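Local coordinates for dehalogenase (Rhodospirillaceae, PDB 6A41), which probably catalyses the dehalogenation of a halogenated organic substrate, on a Rossmann-type fold of the short-chain dehydrogenase/reductase kind, at residues 9-14 with 64-69; 46-49 with 54-57; 86-91 with 185-190; 175-180 with 222-227. All blocks are in the same frame, centred on the assembly; numbering follows the deposited sequence.

Contact 1. Residues 9-14 with 64-69; sequences LITNVE and AAMVEL
Leu9 and Thr11 lie across from Met66, with the backbones well apart: the CA atoms of Leu9 and Val67 are 9.1 Å from each other, and those of Thr11 and Met66 9.8 Å. Residues 9-10 end strand 7-10, after which the chain leaves the sheet in a turn. Residues 64-69 are regular helix, held by bonds of the kind Glu68 N to Ala64 O, 3.0 Å. With this spacing the gap is bridged by side chains, and chiefly by one. Met66 is a selenomethionine. Its CG stands anti to the backbone N (chi1 -175°) and the chain then folds at both following torsions, which brings the selenium in front of Leu9. There it sits level with the fork of the leucine: Leu9 CD1 and CD2 are each 4.1 Å from Met66 SE, and the two side chains cross obliquely. The helix is part of the crossover of a Rossmann-type fold. It leaves edge strand 56-57, passes over the sheet and leads into strand 79-83, which neighbours strand 7-10. Ile10, next along the strand, turns instead to Thr21 and Thr22 of helix 18-27, so alternate side chains serve different helices. Further on, the methyl end of Met66 makes a looser approach to Thr11, 4.5 Å from CE to Thr11 CG2. The hydroxyl of Thr11 is engaged by Asn83 N, which leaves the methyl branch to do the packing. Leu115 of helix 98-126 touches both Thr11 and Met66, and Val67 leans on Leu118 and Val119 of that same helix.

Contact 2. Residues 46-49 with 54-57; sequences HKYE and GAHA
Tyr48 and Glu49 pack helix 42-51 onto residues 55-57 at the edge of the sheet, in a buried contact that is part apolar and part polar. The chain has only a short link between the two, and the CA atoms of Glu49 and Ala55 come within 5.9 Å. Ala55 and Ala57 both turn their methyls to the helix, while His56 between them points away. The tyrosine ring lies along this small-residue surface: Tyr48 CE2 is 3.6 Å from Ala55 CB, and CD2 is 3.9 Å from Ala57 CB. Its CG is anti to the backbone N (chi1 174°), which carries the ring in beside Val32 and Ala34 of strand 31-34, where the hydroxyl bonds to Thr22 OG1. Glu49 supplies the polar half. Extended beyond CG, it runs past the carbonyl of Ala55, with Glu49 CG 3.4 Å from Ala55 O, and OE2 takes the N-H of Ala57 on its anti lone pair. That bond is short and nearly straight, 2.7 Å from Ala57 N to Glu49 OE2 with an N-H...O angle of 165°. A water gives one hydrogen to the same OE2 and the other to Ala57 O, 2.6 Å away, so the carboxylate holds the N-H of Ala57 directly and its C=O through the water. Were Glu49 replaced by an alanine, the Ala57 N-H would probably lose its acceptor and the water one of its anchors. Through His56 the strand pairs with strand 31-34, which completes a beta-alpha-beta unit of the Rossmann-type fold, strand 31-34, helix 42-51, strand 56-57.

Contact 3. Residues 86-91 with 185-190; sequences YPALKA and PDYFPP
Tyr187 reaches across to the backbone of Tyr86, and one hydrogen bond carries the polar side of the contact: Tyr187 OH donates to Tyr86 O at 2.7 Å. The hydroxyl approaches from above the carbonyl plane, 35° out of it, with a C=O...O angle of 132°. The tyrosine gets there with CG anti to its own carbonyl carbon (chi1 -57°), a turn that swings the phenol end toward the 86-88 backbone.

Packing at the ring edge adds to this bond. Ala88 N sits near the ring plane at the edge, 4.0 Å from Tyr187 CE1, and the methyl of Ala88 makes a looser touch, CB to CE1 at 4.4 Å. The ring is also held from its own side, because Asp186 CB lies over the centre of one face, 3.9 Å above it. Phe16 meets the ring edge-to-face. With a phenylalanine in place of Tyr187, the Tyr86 carbonyl would probably be left without this donor, and the loop-to-loop tie would be lost.

Asp186 forms a salt bridge to Lys15. The ring of Tyr149 meets that of Tyr187, and Arg153 makes a weak hydrogen bond to its hydroxyl; the two have the four-residue spacing of the active-site tyrosine and arginine in halohydrin dehalogenases, consistent with a place beside the active site. The two loops follow strands 79-83 and 172-179, at their C-terminal ends, and lead on to helices 98-126 and 190-193.

Contact 4. Residues 175-180 with 222-227; sequences NAVGSN and CFLCSD
Leu224 puts one methyl against Val177, and its torsions explain which. CG is anti to the carbonyl carbon (chi1 -65°) and the second torsion is extended, so CD1 leads toward the strand, arriving 3.6 Å from Val177 CG2. In Val177 the branches are divided: CG1 is anti to the backbone N (chi1 176°), while CG2, beside that N, turns to meet the leucine. The same CD1 is 4.2 Å from Asn175 CB, so the leucine methyl spans two residues on one face of the strand. Ala176, between them, points away from the helix. The backbones come fairly near, 7.6 Å between the CA atoms of Asn175 and Leu224.

Near the end of the helix, Ser226 turns back on Phe223. Its OG donates to Phe223 O at 2.7 Å, in the carbonyl plane and on a lone pair, and Ser226 N adds a 3.0 Å bond to the same Phe223 O. Two donors thus grip one carbonyl and fix the turn there. The ring of Phe223 stacks on Phe223 of the second subunit.

Val177 is further covered by Leu217, Thr220 and Ile221 of the same helix. Strand 172-179 and the later strand 236-239 are neighbours in the parallel sheet, and helix 214-225, the last helix of the connection between them, packs on the sheet, the helix-over-sheet packing of a Rossmann-type fold, here also at a subunit interface.

Contacts 1, 2 and 4 are buried and all reach the one parallel sheet, while contact 3 is a surface contact between two loops. Across contacts 1 and 4 the packing is apolar, each centred on one helix side chain, Met66 or Leu224, and their nearest atoms are about 7 Å apart. Contact 2, at the sheet edge, adds a carboxylate and a water, and it touches contact 1 where Val13 CG1 meets Tyr48 CE1 at 3.7 Å. Strand 56-57 of contact 2 is followed in the chain by helix 63-74 of contact 1. Contact 3 relies on one hydrogen bond, and its Phe188 packs on Asn180 of contact 4, where the same chain region leaves strand 172-179.

Contact 1. Residues 9-14 with 64-69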
loop_
_atom_site.group_PDB
_atom_site.type_symbol
_atom_site.label_atom_id
_atom_site.label_comp_id
_atom_site.label_asym_id
_atom_site.label_seq_id
_atom_site.Cartn_x
_atom_site.Cartn_y
_atom_site.Cartn_z
ATOM N N LEU A 9 23.339 17.141 6.536
ATOM C CA LEU A 9 22.826 18.483 6.324
ATOM C C LEU A 9 21.329 18.451 6.553
ATOM O O LEU A 9 20.625 17.673 5.897
ATOM C CB LEU A 9 23.085 18.789 4.828
ATOM C CG LEU A 9 22.413 20.029 4.340
ATOM C CD1 LEU A 9 22.862 21.199 5.199
ATOM C CD2 LEU A 9 22.744 20.196 2.815
ATOM N N ILE A 10 20.794 19.261 7.443
ATOM C CA ILE A 10 19.398 19.286 7.730
ATOM C C ILE A 10 18.874 20.677 7.241
ATOM O O ILE A 10 19.446 21.716 7.563
ATOM C CB ILE A 10 19.115 19.197 9.214
ATOM C CG1 ILE A 10 19.779 17.938 9.871
ATOM C CG2 ILE A 10 17.588 19.179 9.489
ATOM C CD1 ILE A 10 19.750 17.903 11.390
ATOM N N THR A 11 17.857 20.692 6.424
ATOM C CA THR A 11 17.267 21.915 5.962
ATOM C C THR A 11 16.169 22.425 6.895
ATOM O O THR A 11 15.608 21.724 7.719
ATOM C CB THR A 11 16.664 21.779 4.552
ATOM O OG1 THR A 11 15.596 20.811 4.555
ATOM C CG2 THR A 11 17.723 21.291 3.603
ATOM N N ASN A 12 15.848 23.695 6.729
ATOM C CA ASN A 12 14.777 24.374 7.474
ATOM C C ASN A 12 14.750 23.959 8.922
ATOM O O ASN A 12 13.681 23.610 9.504
ATOM C CB ASN A 12 13.477 24.138 6.736
ATOM C CG ASN A 12 13.510 24.535 5.275
ATOM O OD1 ASN A 12 13.710 25.718 4.940
ATOM N ND2 ASN A 12 13.412 23.580 4.398
ATOM N N VAL A 13 15.912 24.022 9.566
ATOM C CA VAL A 13 16.076 23.361 10.843
ATOM C C VAL A 13 15.229 23.909 11.988
ATOM O O VAL A 13 14.990 23.192 13.003
ATOM C CB VAL A 13 17.555 23.344 11.284
ATOM C CG1 VAL A 13 18.002 24.642 11.908
ATOM C CG2 VAL A 13 17.873 22.186 12.185
ATOM N N GLU A 14 14.759 25.133 11.839
ATOM C CA GLU A 14 13.842 25.693 12.775
ATOM C C GLU A 14 12.450 25.205 12.631
ATOM O O GLU A 14 11.674 25.485 13.502
ATOM C CB GLU A 14 13.871 27.282 12.785
ATOM C CG GLU A 14 15.182 27.830 13.229
ATOM C CD GLU A 14 15.512 27.399 14.638
ATOM O OE1 GLU A 14 14.715 27.653 15.583
ATOM O OE2 GLU A 14 16.592 26.807 14.855
ATOM N N ALA A 64 21.400 26.975 -4.054
ATOM C CA ALA A 64 22.699 26.755 -4.664
ATOM C C ALA A 64 23.868 27.275 -3.784
ATOM O O ALA A 64 24.845 26.539 -3.560
ATOM C CB ALA A 64 22.708 27.379 -6.051
ATOM N N ALA A 65 23.766 28.484 -3.252
ATOM C CA ALA A 65 24.833 29.019 -2.397
ATOM C C ALA A 65 24.956 28.202 -1.115
ATOM O O ALA A 65 26.068 28.031 -0.558
ATOM C CB ALA A 65 24.534 30.503 -2.046
HETATM N N MSE A 66 23.786 27.809 -0.571
HETATM C CA MSE A 66 23.771 27.052 0.734
HETATM C C MSE A 66 24.468 25.720 0.545
HETATM O O MSE A 66 25.299 25.345 1.345
HETATM C CB MSE A 66 22.383 26.916 1.275
HETATM C CG MSE A 66 22.331 26.254 2.656
HETATM SE SE MSE A 66 22.394 24.255 2.441
HETATM C CE MSE A 66 20.533 24.200 1.662
ATOM N N VAL A 67 24.198 25.051 -0.565
ATOM C CA VAL A 67 24.860 23.743 -0.865
ATOM C C VAL A 67 26.333 23.862 -1.102
ATOM O O VAL A 67 27.104 23.050 -0.600
ATOM C CB VAL A 67 24.143 22.978 -2.007
ATOM C CG1 VAL A 67 24.902 21.726 -2.437
ATOM C CG2 VAL A 67 22.808 22.589 -1.495
ATOM N N GLU A 68 26.724 24.874 -1.855
ATOM C CA GLU A 68 28.133 25.074 -2.118
ATOM C C GLU A 68 28.904 25.324 -0.804
ATOM O O GLU A 68 29.998 24.765 -0.622
ATOM C CB GLU A 68 28.302 26.256 -3.063
ATOM C CG GLU A 68 29.770 26.620 -3.321
ATOM C CD GLU A 68 29.952 27.839 -4.223
ATOM O OE1 GLU A 68 29.067 28.152 -5.064
ATOM O OE2 GLU A 68 30.987 28.480 -4.101
ATOM N N LEU A 69 28.326 26.144 0.075
ATOM C CA LEU A 69 28.876 26.369 1.369
ATOM C C LEU A 69 28.928 25.114 2.260
ATOM O O LEU A 69 29.944 24.881 2.960
ATOM C CB LEU A 69 28.069 27.449 2.058
ATOM C CG LEU A 69 28.673 28.059 3.302
ATOM C CD1 LEU A 69 30.047 28.700 3.068
ATOM C CD2 LEU A 69 27.658 29.066 3.879
#

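Contact 2. Residues 46-49 with 54-57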
loop_
_atom_site.group_PDB
_atom_site.type_symbol
_atom_site.label_atom_id
_atom_site.label_comp_id
_atom_site.label_asym_id
_atom_site.label_seq_id
_atom_site.Cartn_x
_atom_site.Cartn_y
_atom_site.Cartn_z
ATOM N N HIS A 46 23.712 31.967 16.131
ATOM C CA HIS A 46 24.253 31.857 17.478
ATOM C C HIS A 46 23.319 31.122 18.446
ATOM O O HIS A 46 23.752 30.322 19.225
ATOM C CB HIS A 46 24.659 33.215 18.075
ATOM C CG HIS A 46 25.737 33.931 17.256
ATOM N ND1 HIS A 46 25.966 35.320 17.319
ATOM C CD2 HIS A 46 26.585 33.459 16.287
ATOM C CE1 HIS A 46 26.929 35.643 16.465
ATOM N NE2 HIS A 46 27.285 34.549 15.797
ATOM N N LYS A 47 22.074 31.415 18.404
ATOM C CA LYS A 47 21.057 30.729 19.200
ATOM C C LYS A 47 20.981 29.216 18.846
ATOM O O LYS A 47 20.958 28.329 19.755
ATOM C CB LYS A 47 19.754 31.424 18.884
ATOM C CG LYS A 47 18.521 30.998 19.582
ATOM C CD LYS A 47 17.367 31.914 19.104
ATOM C CE LYS A 47 16.520 32.332 20.296
ATOM N NZ LYS A 47 16.148 31.046 20.952
ATOM N N TYR A 48 21.012 28.882 17.547
ATOM C CA TYR A 48 20.985 27.415 17.182
ATOM C C TYR A 48 22.245 26.688 17.730
ATOM O O TYR A 48 22.234 25.619 18.299
ATOM C CB TYR A 48 20.863 27.268 15.673
ATOM C CG TYR A 48 20.966 25.847 15.159
ATOM C CD1 TYR A 48 19.929 24.934 15.353
ATOM C CD2 TYR A 48 22.094 25.442 14.520
ATOM C CE1 TYR A 48 20.014 23.631 14.906
ATOM C CE2 TYR A 48 22.186 24.161 14.075
ATOM C CZ TYR A 48 21.145 23.219 14.309
ATOM O OH TYR A 48 21.298 21.913 13.688
ATOM N N GLU A 49 23.393 27.279 17.476
ATOM C CA GLU A 49 24.648 26.727 17.819
ATOM C C GLU A 49 24.823 26.661 19.360
ATOM O O GLU A 49 25.426 25.692 19.864
ATOM C CB GLU A 49 25.812 27.438 17.151
ATOM C CG GLU A 49 25.817 27.255 15.620
ATOM C CD GLU A 49 27.033 27.823 14.904
ATOM O OE1 GLU A 49 27.841 28.515 15.601
ATOM O OE2 GLU A 49 27.221 27.592 13.691
ATOM N N GLY A 54 28.236 21.831 18.626
ATOM C CA GLY A 54 28.791 20.929 17.662
ATOM C C GLY A 54 28.051 21.034 16.371
ATOM O O GLY A 54 28.582 20.614 15.429
ATOM N N ALA A 55 26.790 21.498 16.301
ATOM C CA ALA A 55 26.079 21.734 15.032
ATOM C C ALA A 55 26.558 23.075 14.436
ATOM O O ALA A 55 26.807 23.982 15.184
ATOM C CB ALA A 55 24.594 21.806 15.218
ATOM N N HIS A 56 26.664 23.159 13.117
ATOM C CA HIS A 56 27.106 24.391 12.407
ATOM C C HIS A 56 25.902 25.014 11.642
ATOM O O HIS A 56 25.323 24.404 10.684
ATOM C CB HIS A 56 28.191 24.053 11.418
ATOM C CG HIS A 56 28.683 25.251 10.627
ATOM N ND1 HIS A 56 29.555 26.192 11.155
ATOM C CD2 HIS A 56 28.457 25.638 9.347
ATOM C CE1 HIS A 56 29.759 27.158 10.255
ATOM N NE2 HIS A 56 29.153 26.810 9.126
ATOM N N ALA A 57 25.581 26.245 11.948
ATOM C CA ALA A 57 24.535 26.988 11.222
ATOM C C ALA A 57 25.179 27.639 9.971
ATOM O O ALA A 57 26.127 28.442 10.093
ATOM C CB ALA A 57 23.920 28.015 12.156
HETATM O O HOH W 1 27.795 29.454 11.876
#

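Contact 3. Residues 86-91 with 185-190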
loop_
_atom_site.group_PDB
_atom_site.type_symbol
_atom_site.label_atom_id
_atom_site.label_comp_id
_atom_site.label_asym_id
_atom_site.label_seq_id
_atom_site.Cartn_x
_atom_site.Cartn_y
_atom_site.Cartn_z
ATOM N N TYR A 86 5.023 23.219 5.025
ATOM C CA TYR A 86 4.086 24.294 4.695
ATOM C C TYR A 86 2.805 24.074 5.543
ATOM O O TYR A 86 2.495 22.902 5.853
ATOM C CB TYR A 86 3.755 24.244 3.162
ATOM C CG TYR A 86 2.851 25.341 2.648
ATOM C CD1 TYR A 86 3.328 26.607 2.312
ATOM C CD2 TYR A 86 1.473 25.146 2.603
ATOM C CE1 TYR A 86 2.468 27.654 1.901
ATOM C CE2 TYR A 86 0.592 26.147 2.159
ATOM C CZ TYR A 86 1.103 27.377 1.793
ATOM O OH TYR A 86 0.193 28.307 1.404
ATOM N N PRO A 87 2.099 25.143 5.947
ATOM C CA PRO A 87 0.947 24.936 6.838
ATOM C C PRO A 87 -0.129 24.044 6.225
ATOM O O PRO A 87 -0.310 24.070 4.999
ATOM C CB PRO A 87 0.393 26.330 7.095
ATOM C CG PRO A 87 1.523 27.242 6.786
ATOM C CD PRO A 87 2.406 26.582 5.767
ATOM N N ALA A 88 -0.751 23.207 7.058
ATOM C CA ALA A 88 -1.853 22.442 6.625
ATOM C C ALA A 88 -3.059 23.394 6.771
ATOM O O ALA A 88 -3.591 23.548 7.880
ATOM C CB ALA A 88 -1.997 21.237 7.498
ATOM N N LEU A 89 -3.452 24.057 5.685
ATOM C CA LEU A 89 -4.610 24.956 5.732
ATOM C C LEU A 89 -5.907 24.239 5.584
ATOM O O LEU A 89 -6.094 23.373 4.680
ATOM C CB LEU A 89 -4.531 25.983 4.608
ATOM C CG LEU A 89 -3.204 26.717 4.515
ATOM C CD1 LEU A 89 -3.042 27.565 3.200
ATOM C CD2 LEU A 89 -3.073 27.619 5.733
ATOM N N LYS A 90 -6.859 24.577 6.459
ATOM C CA LYS A 90 -8.223 24.011 6.338
ATOM C C LYS A 90 -8.712 24.605 5.069
ATOM O O LYS A 90 -8.765 25.824 4.915
ATOM C CB LYS A 90 -9.152 24.365 7.518
ATOM C CG LYS A 90 -10.481 23.584 7.513
ATOM C CD LYS A 90 -11.319 23.674 8.819
ATOM C CE LYS A 90 -12.502 22.689 8.714
ATOM N NZ LYS A 90 -13.543 23.261 7.792
ATOM N N ALA A 91 -9.072 23.762 4.115
ATOM C CA ALA A 91 -9.392 24.184 2.765
ATOM C C ALA A 91 -10.436 23.281 2.124
ATOM O O ALA A 91 -10.064 22.487 1.202
ATOM C CB ALA A 91 -8.131 24.200 1.906
ATOM N N PRO A 185 6.910 22.119 15.901
ATOM C CA PRO A 185 6.361 23.468 15.835
ATOM C C PRO A 185 5.395 23.779 14.725
ATOM O O PRO A 185 4.667 24.767 14.850
ATOM C CB PRO A 185 7.619 24.336 15.783
ATOM C CG PRO A 185 8.647 23.474 15.173
ATOM C CD PRO A 185 8.391 22.133 15.738
ATOM N N ASP A 186 5.394 23.005 13.647
ATOM C CA ASP A 186 4.565 23.243 12.459
ATOM C C ASP A 186 3.134 22.699 12.560
ATOM O O ASP A 186 2.160 23.403 12.269
ATOM C CB ASP A 186 5.293 22.753 11.198
ATOM C CG ASP A 186 6.397 23.684 10.873
ATOM O OD1 ASP A 186 7.493 23.623 11.541
ATOM O OD2 ASP A 186 6.132 24.622 10.093
ATOM N N TYR A 187 3.013 21.457 12.997
ATOM C CA TYR A 187 1.756 20.753 12.997
ATOM C C TYR A 187 1.203 20.462 14.410
ATOM O O TYR A 187 -0.006 20.262 14.516
ATOM C CB TYR A 187 1.926 19.460 12.173
ATOM C CG TYR A 187 2.401 19.795 10.746
ATOM C CD1 TYR A 187 1.685 20.645 9.952
ATOM C CD2 TYR A 187 3.592 19.355 10.292
ATOM C CE1 TYR A 187 2.193 21.073 8.709
ATOM C CE2 TYR A 187 4.088 19.703 9.014
ATOM C CZ TYR A 187 3.358 20.490 8.212
ATOM O OH TYR A 187 3.902 20.924 6.981
ATOM N N PHE A 188 2.084 20.299 15.449
ATOM C CA PHE A 188 1.623 19.923 16.811
ATOM C C PHE A 188 2.354 20.813 17.809
ATOM O O PHE A 188 3.200 20.346 18.530
ATOM C CB PHE A 188 1.791 18.398 17.080
ATOM C CG PHE A 188 0.958 17.593 16.147
ATOM C CD1 PHE A 188 -0.381 17.408 16.414
ATOM C CD2 PHE A 188 1.521 17.197 14.890
ATOM C CE1 PHE A 188 -1.204 16.802 15.430
ATOM C CE2 PHE A 188 0.736 16.600 13.930
ATOM C CZ PHE A 188 -0.633 16.378 14.228
ATOM N N PRO A 189 2.071 22.085 17.763
ATOM C CA PRO A 189 2.831 23.020 18.559
ATOM C C PRO A 189 2.318 23.090 19.979
ATOM O O PRO A 189 1.268 22.523 20.272
ATOM C CB PRO A 189 2.594 24.380 17.839
ATOM C CG PRO A 189 1.206 24.250 17.315
ATOM C CD PRO A 189 1.130 22.794 16.835
ATOM N N PRO A 190 3.031 23.827 20.847
ATOM C CA PRO A 190 2.672 23.833 22.285
ATOM C C PRO A 190 1.293 24.277 22.509
ATOM O O PRO A 190 0.640 23.737 23.407
ATOM C CB PRO A 190 3.721 24.754 22.937
ATOM C CG PRO A 190 4.887 24.583 21.973
ATOM C CD PRO A 190 4.260 24.608 20.612
#

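Contact 4. Residues 175-180 with 222-227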
loop_
_atom_site.group_PDB
_atom_site.type_symbol
_atom_site.label_atom_id
_atom_site.label_comp_id
_atom_site.label_asym_id
_atom_site.label_seq_id
_atom_site.Cartn_x
_atom_site.Cartn_y
_atom_site.Cartn_z
ATOM N N ASN A 175 14.741 7.714 0.903
ATOM C CA ASN A 175 13.552 7.325 1.707
ATOM C C ASN A 175 12.815 8.579 2.212
ATOM O O ASN A 175 13.346 9.717 2.169
ATOM C CB ASN A 175 14.024 6.523 2.924
ATOM C CG ASN A 175 14.630 5.199 2.537
ATOM O OD1 ASN A 175 15.877 4.990 2.735
ATOM N ND2 ASN A 175 13.920 4.366 1.925
ATOM N N ALA A 176 11.609 8.366 2.769
ATOM C CA ALA A 176 10.893 9.434 3.457
ATOM C C ALA A 176 10.414 8.921 4.779
ATOM O O ALA A 176 10.194 7.677 4.959
ATOM C CB ALA A 176 9.691 9.882 2.667
ATOM N N VAL A 177 10.219 9.808 5.720
ATOM C CA VAL A 177 9.552 9.441 6.982
ATOM C C VAL A 177 8.198 10.190 6.920
ATOM O O VAL A 177 8.151 11.359 6.754
ATOM C CB VAL A 177 10.330 9.919 8.208
ATOM C CG1 VAL A 177 9.505 9.573 9.498
ATOM C CG2 VAL A 177 11.664 9.159 8.318
ATOM N N GLY A 178 7.108 9.448 7.012
ATOM C CA GLY A 178 5.770 9.946 6.949
ATOM C C GLY A 178 5.296 10.222 8.350
ATOM O O GLY A 178 4.710 9.362 9.000
ATOM N N SER A 179 5.652 11.359 8.851
ATOM C CA SER A 179 5.234 11.715 10.231
ATOM C C SER A 179 3.787 12.100 10.367
ATOM O O SER A 179 3.156 12.627 9.461
ATOM C CB SER A 179 6.056 12.905 10.764
ATOM O OG SER A 179 5.988 13.040 12.180
ATOM N N ASN A 180 3.223 11.833 11.544
ATOM C CA ASN A 180 2.002 12.549 11.971
ATOM C C ASN A 180 1.912 12.416 13.519
ATOM O O ASN A 180 2.431 11.509 14.118
ATOM C CB ASN A 180 0.683 11.966 11.312
ATOM C CG ASN A 180 -0.512 13.016 11.161
ATOM O OD1 ASN A 180 -1.607 12.661 10.637
ATOM N ND2 ASN A 180 -0.333 14.190 11.631
ATOM N N CYS A 222 17.584 9.699 11.845
ATOM C CA CYS A 222 18.927 9.278 12.074
ATOM C C CYS A 222 19.217 7.808 11.696
ATOM O O CYS A 222 20.211 7.486 11.036
ATOM C CB CYS A 222 19.375 9.516 13.501
ATOM S SG CYS A 222 19.637 11.284 13.796
ATOM N N PHE A 223 18.281 6.932 12.077
ATOM C CA PHE A 223 18.431 5.574 11.663
ATOM C C PHE A 223 18.530 5.464 10.084
ATOM O O PHE A 223 19.497 4.798 9.582
ATOM C CB PHE A 223 17.275 4.664 12.188
ATOM C CG PHE A 223 17.292 3.267 11.497
ATOM C CD1 PHE A 223 18.317 2.390 11.751
ATOM C CD2 PHE A 223 16.317 2.952 10.559
ATOM C CE1 PHE A 223 18.436 1.130 11.063
ATOM C CE2 PHE A 223 16.353 1.733 9.889
ATOM C CZ PHE A 223 17.388 0.859 10.138
ATOM N N LEU A 224 17.664 6.141 9.331
ATOM C CA LEU A 224 17.723 6.024 7.870
ATOM C C LEU A 224 19.005 6.631 7.296
ATOM O O LEU A 224 19.458 6.146 6.244
ATOM C CB LEU A 224 16.515 6.662 7.194
ATOM C CG LEU A 224 15.228 5.898 7.568
ATOM C CD1 LEU A 224 14.048 6.772 7.165
ATOM C CD2 LEU A 224 15.157 4.497 6.937
ATOM N N CYS A 225 19.595 7.628 7.980
ATOM C CA CYS A 225 20.943 8.164 7.635
ATOM C C CYS A 225 22.141 7.221 7.911
ATOM O O CYS A 225 23.221 7.509 7.421
ATOM C CB CYS A 225 21.194 9.528 8.276
ATOM S SG CYS A 225 20.004 10.793 7.852
ATOM N N SER A 226 21.958 6.179 8.722
ATOM C CA SER A 226 23.043 5.345 9.219
ATOM C C SER A 226 23.427 4.297 8.209
ATOM O O SER A 226 22.637 3.907 7.231
ATOM C CB SER A 226 22.689 4.641 10.607
ATOM O OG SER A 226 21.741 3.543 10.382
ATOM N N ASP A 227 24.594 3.757 8.468
ATOM C CA ASP A 227 25.091 2.619 7.645
ATOM C C ASP A 227 24.231 1.376 7.754
ATOM O O ASP A 227 24.029 0.685 6.784
ATOM C CB ASP A 227 26.508 2.274 8.012
ATOM C CG ASP A 227 27.448 3.254 7.504
ATOM O OD1 ASP A 227 27.112 4.300 6.855
ATOM O OD2 ASP A 227 28.616 3.047 7.852
#